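Local coordinates for protein 4-hydroxy-tetrahydrodipicolinate synthase (PDB 1O5K) that probably catalyses the condensation of pyruvate with aspartate semialdehyde to give 4-hydroxy-tetrahydrodipicolinate, a step of lysine biosynthesis, at residues A[184-189]-A[196-201]. Residues are numbered along the deposited sequence; the frame is centred on the assembly and turned at random.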
ATOM      1  N   ARG A 184     -16.823  -7.947  -7.672  1.00 24.05           N
ATOM      2  CA  ARG A 184     -17.965  -7.410  -6.944  1.00 23.34           C
ATOM      3  C   ARG A 184     -18.741  -6.330  -7.714  1.00 21.11           C
ATOM      4  O   ARG A 184     -19.973  -6.299  -7.645  1.00 25.51           O
ATOM      5  CB  ARG A 184     -17.521  -6.910  -5.585  1.00 26.85           C
ATOM      6  CG  ARG A 184     -17.336  -8.018  -4.615  1.00 35.41           C
ATOM      7  CD  ARG A 184     -18.690  -8.619  -4.120  1.00 42.16           C
ATOM      8  NE  ARG A 184     -19.239  -7.858  -2.995  1.00 50.48           N
ATOM      9  CZ  ARG A 184     -20.313  -8.204  -2.258  1.00 50.00           C
ATOM     10  NH1 ARG A 184     -20.689  -7.421  -1.257  1.00 55.82           N
ATOM     11  NH2 ARG A 184     -21.019  -9.302  -2.514  1.00 43.23           N
ATOM     12  N   THR A 185     -18.046  -5.453  -8.433  1.00 25.39           N
ATOM     13  CA  THR A 185     -18.696  -4.481  -9.302  1.00 25.88           C
ATOM     14  C   THR A 185     -19.580  -5.188 -10.317  1.00 24.43           C
ATOM     15  O   THR A 185     -20.754  -4.875 -10.412  1.00 23.69           O
ATOM     16  CB  THR A 185     -17.684  -3.599  -9.957  1.00 25.93           C
ATOM     17  OG1 THR A 185     -17.083  -2.763  -8.939  1.00 25.66           O
ATOM     18  CG2 THR A 185     -18.302  -2.663 -10.885  1.00 25.80           C
ATOM     19  N   VAL A 186     -19.046  -6.186 -11.008  1.00 24.89           N
ATOM     20  CA  VAL A 186     -19.845  -6.940 -11.957  1.00 23.23           C
ATOM     21  C   VAL A 186     -21.031  -7.607 -11.257  1.00 25.65           C
ATOM     22  O   VAL A 186     -22.157  -7.457 -11.688  1.00 26.90           O
ATOM     23  CB  VAL A 186     -19.055  -7.995 -12.714  1.00 23.96           C
ATOM     24  CG1 VAL A 186     -20.017  -8.818 -13.601  1.00 23.32           C
ATOM     25  CG2 VAL A 186     -18.006  -7.329 -13.577  1.00 22.63           C
ATOM     26  N   SER A 187     -20.770  -8.360 -10.182  1.00 24.62           N
ATOM     27  CA  SER A 187     -21.812  -9.157  -9.500  1.00 23.69           C
ATOM     28  C   SER A 187     -22.915  -8.246  -8.953  1.00 24.28           C
ATOM     29  O   SER A 187     -24.113  -8.473  -9.163  1.00 24.67           O
ATOM     30  CB  SER A 187     -21.184  -9.910  -8.318  1.00 24.62           C
ATOM     31  OG  SER A 187     -22.222 -10.569  -7.577  1.00 36.21           O
ATOM     32  N   LEU A 188     -22.516  -7.204  -8.230  1.00 23.12           N
ATOM     33  CA  LEU A 188     -23.528  -6.464  -7.474  1.00 24.35           C
ATOM     34  C   LEU A 188     -24.336  -5.556  -8.387  1.00 24.18           C
ATOM     35  O   LEU A 188     -25.535  -5.383  -8.170  1.00 22.70           O
ATOM     36  CB  LEU A 188     -22.881  -5.663  -6.381  1.00 26.33           C
ATOM     37  CG  LEU A 188     -22.346  -6.412  -5.159  1.00 25.56           C
ATOM     38  CD1 LEU A 188     -21.967  -5.400  -4.118  1.00 29.25           C
ATOM     39  CD2 LEU A 188     -23.388  -7.413  -4.571  1.00 30.23           C
ATOM     40  N   THR A 189     -23.683  -4.920  -9.384  1.00 22.06           N
ATOM     41  CA  THR A 189     -24.434  -4.017 -10.287  1.00 23.89           C
ATOM     42  C   THR A 189     -25.471  -4.797 -11.131  1.00 25.23           C
ATOM     43  O   THR A 189     -26.613  -4.359 -11.298  1.00 25.36           O
ATOM     44  CB  THR A 189     -23.545  -3.147 -11.187  1.00 25.46           C
ATOM     45  OG1 THR A 189     -22.723  -3.974 -12.021  1.00 23.81           O
ATOM     46  CG2 THR A 189     -22.575  -2.249 -10.391  1.00 25.46           C
ATOM     47  N   PHE A 196     -27.200  -3.614 -16.661  1.00 27.29           N
ATOM     48  CA  PHE A 196     -26.175  -2.624 -16.326  1.00 21.44           C
ATOM     49  C   PHE A 196     -24.850  -3.140 -16.894  1.00 25.45           C
ATOM     50  O   PHE A 196     -24.516  -4.300 -16.737  1.00 27.54           O
ATOM     51  CB  PHE A 196     -26.066  -2.423 -14.833  1.00 24.19           C
ATOM     52  CG  PHE A 196     -25.315  -1.167 -14.428  1.00 22.71           C
ATOM     53  CD1 PHE A 196     -25.939   0.068 -14.485  1.00 27.18           C
ATOM     54  CD2 PHE A 196     -23.991  -1.200 -13.950  1.00 22.24           C
ATOM     55  CE1 PHE A 196     -25.255   1.245 -14.093  1.00 27.37           C
ATOM     56  CE2 PHE A 196     -23.346  -0.055 -13.525  1.00 24.83           C
ATOM     57  CZ  PHE A 196     -23.954   1.185 -13.593  1.00 23.93           C
ATOM     58  N   MET A 197     -24.138  -2.273 -17.597  1.00 24.26           N
ATOM     59  CA  MET A 197     -22.919  -2.642 -18.300  1.00 24.01           C
ATOM     60  C   MET A 197     -21.710  -2.425 -17.425  1.00 23.16           C
ATOM     61  O   MET A 197     -21.631  -1.430 -16.696  1.00 23.88           O
ATOM     62  CB  MET A 197     -22.766  -1.803 -19.551  1.00 26.38           C
ATOM     63  CG  MET A 197     -23.960  -1.921 -20.512  1.00 29.60           C
ATOM     64  SD  MET A 197     -24.278  -3.540 -21.119  1.00 34.94           S
ATOM     65  CE  MET A 197     -23.022  -3.727 -22.150  1.00 28.35           C
ATOM     66  N   VAL A 198     -20.729  -3.331 -17.526  1.00 20.65           N
ATOM     67  CA  VAL A 198     -19.524  -3.158 -16.795  1.00 22.34           C
ATOM     68  C   VAL A 198     -18.375  -3.439 -17.773  1.00 23.77           C
ATOM     69  O   VAL A 198     -18.247  -4.553 -18.263  1.00 23.08           O
ATOM     70  CB  VAL A 198     -19.407  -4.063 -15.564  1.00 24.38           C
ATOM     71  CG1 VAL A 198     -18.061  -3.749 -14.872  1.00 28.56           C
ATOM     72  CG2 VAL A 198     -20.552  -3.870 -14.657  1.00 22.31           C
ATOM     73  N   TRP A 199     -17.628  -2.390 -18.120  1.00 22.49           N
ATOM     74  CA  TRP A 199     -16.481  -2.478 -19.017  1.00 23.06           C
ATOM     75  C   TRP A 199     -15.237  -2.292 -18.223  1.00 24.54           C
ATOM     76  O   TRP A 199     -15.177  -1.454 -17.251  1.00 24.95           O
ATOM     77  CB  TRP A 199     -16.533  -1.423 -20.113  1.00 23.71           C
ATOM     78  CG  TRP A 199     -17.780  -1.412 -20.984  1.00 24.40           C
ATOM     79  CD1 TRP A 199     -18.061  -2.225 -22.028  1.00 27.00           C
ATOM     80  CD2 TRP A 199     -18.934  -0.575 -20.809  1.00 22.22           C
ATOM     81  NE1 TRP A 199     -19.284  -1.923 -22.560  1.00 23.15           N
ATOM     82  CE2 TRP A 199     -19.834  -0.888 -21.852  1.00 23.42           C
ATOM     83  CE3 TRP A 199     -19.254   0.472 -19.933  1.00 27.20           C
ATOM     84  CZ2 TRP A 199     -21.042  -0.224 -22.030  1.00 22.20           C
ATOM     85  CZ3 TRP A 199     -20.438   1.149 -20.112  1.00 25.37           C
ATOM     86  CH2 TRP A 199     -21.353   0.768 -21.116  1.00 24.65           C
ATOM     87  N   SER A 200     -14.195  -3.038 -18.585  1.00 24.26           N
ATOM     88  CA  SER A 200     -12.897  -2.786 -18.000  1.00 22.96           C
ATOM     89  C   SER A 200     -12.303  -1.415 -18.404  1.00 19.94           C
ATOM     90  O   SER A 200     -12.384  -0.995 -19.577  1.00 21.58           O
ATOM     91  CB  SER A 200     -11.855  -3.868 -18.456  1.00 25.39           C
ATOM     92  OG  SER A 200     -10.640  -3.643 -17.809  1.00 24.79           O
ATOM     93  N   GLY A 201     -11.673  -0.754 -17.447  1.00 23.05           N
ATOM     94  CA  GLY A 201     -10.907   0.447 -17.658  1.00 23.87           C
ATOM     95  C   GLY A 201      -9.415   0.176 -17.693  1.00 26.36           C
ATOM     96  O   GLY A 201      -8.620   1.102 -17.801  1.00 28.59           O
TER
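Phe196 meets Thr189 first: its CG stands anti to the backbone N (chi1 -164°), which swings the ring towards the threonine, whose CB approaches it obliquely, with CD2 3.4 Å from Thr189 CB and CE2 3.9 Å from Thr189 CG2. Ala163 of helix 156-165 also packs against the Phe196 side chain. Met197 turns away from the helix, and its backbone hydrogen-bonds to Val170 and Ile172, as that of Trp199 does to Ile172 and Glu174; the extended backbone of 197-199 thus lies beside strand 169-171 and the residues after it in the TIM-barrel wall, with helix 179-192 packed on the outer side. Val198 points back at the helix and divides its methyls: CG1 lies 3.8 Å from Val186 CG2 and 4.1 Å from Thr185 CG2, while CG2 sits 3.4 Å from Thr189 OG1. That hydroxyl is buried but spoken for, donating to Thr185 O at 2.7 Å, one turn back; Thr189 N reaches the same oxygen from the opposite face of the carbonyl plane. A valine in place of Thr189 would probably leave Thr185 O with the backbone N–H as its remaining donor here. Thr185 OG1 is hydrogen-bonded to Glu174 OE1 and also to Gln181 O, leaving its methyl for Val198.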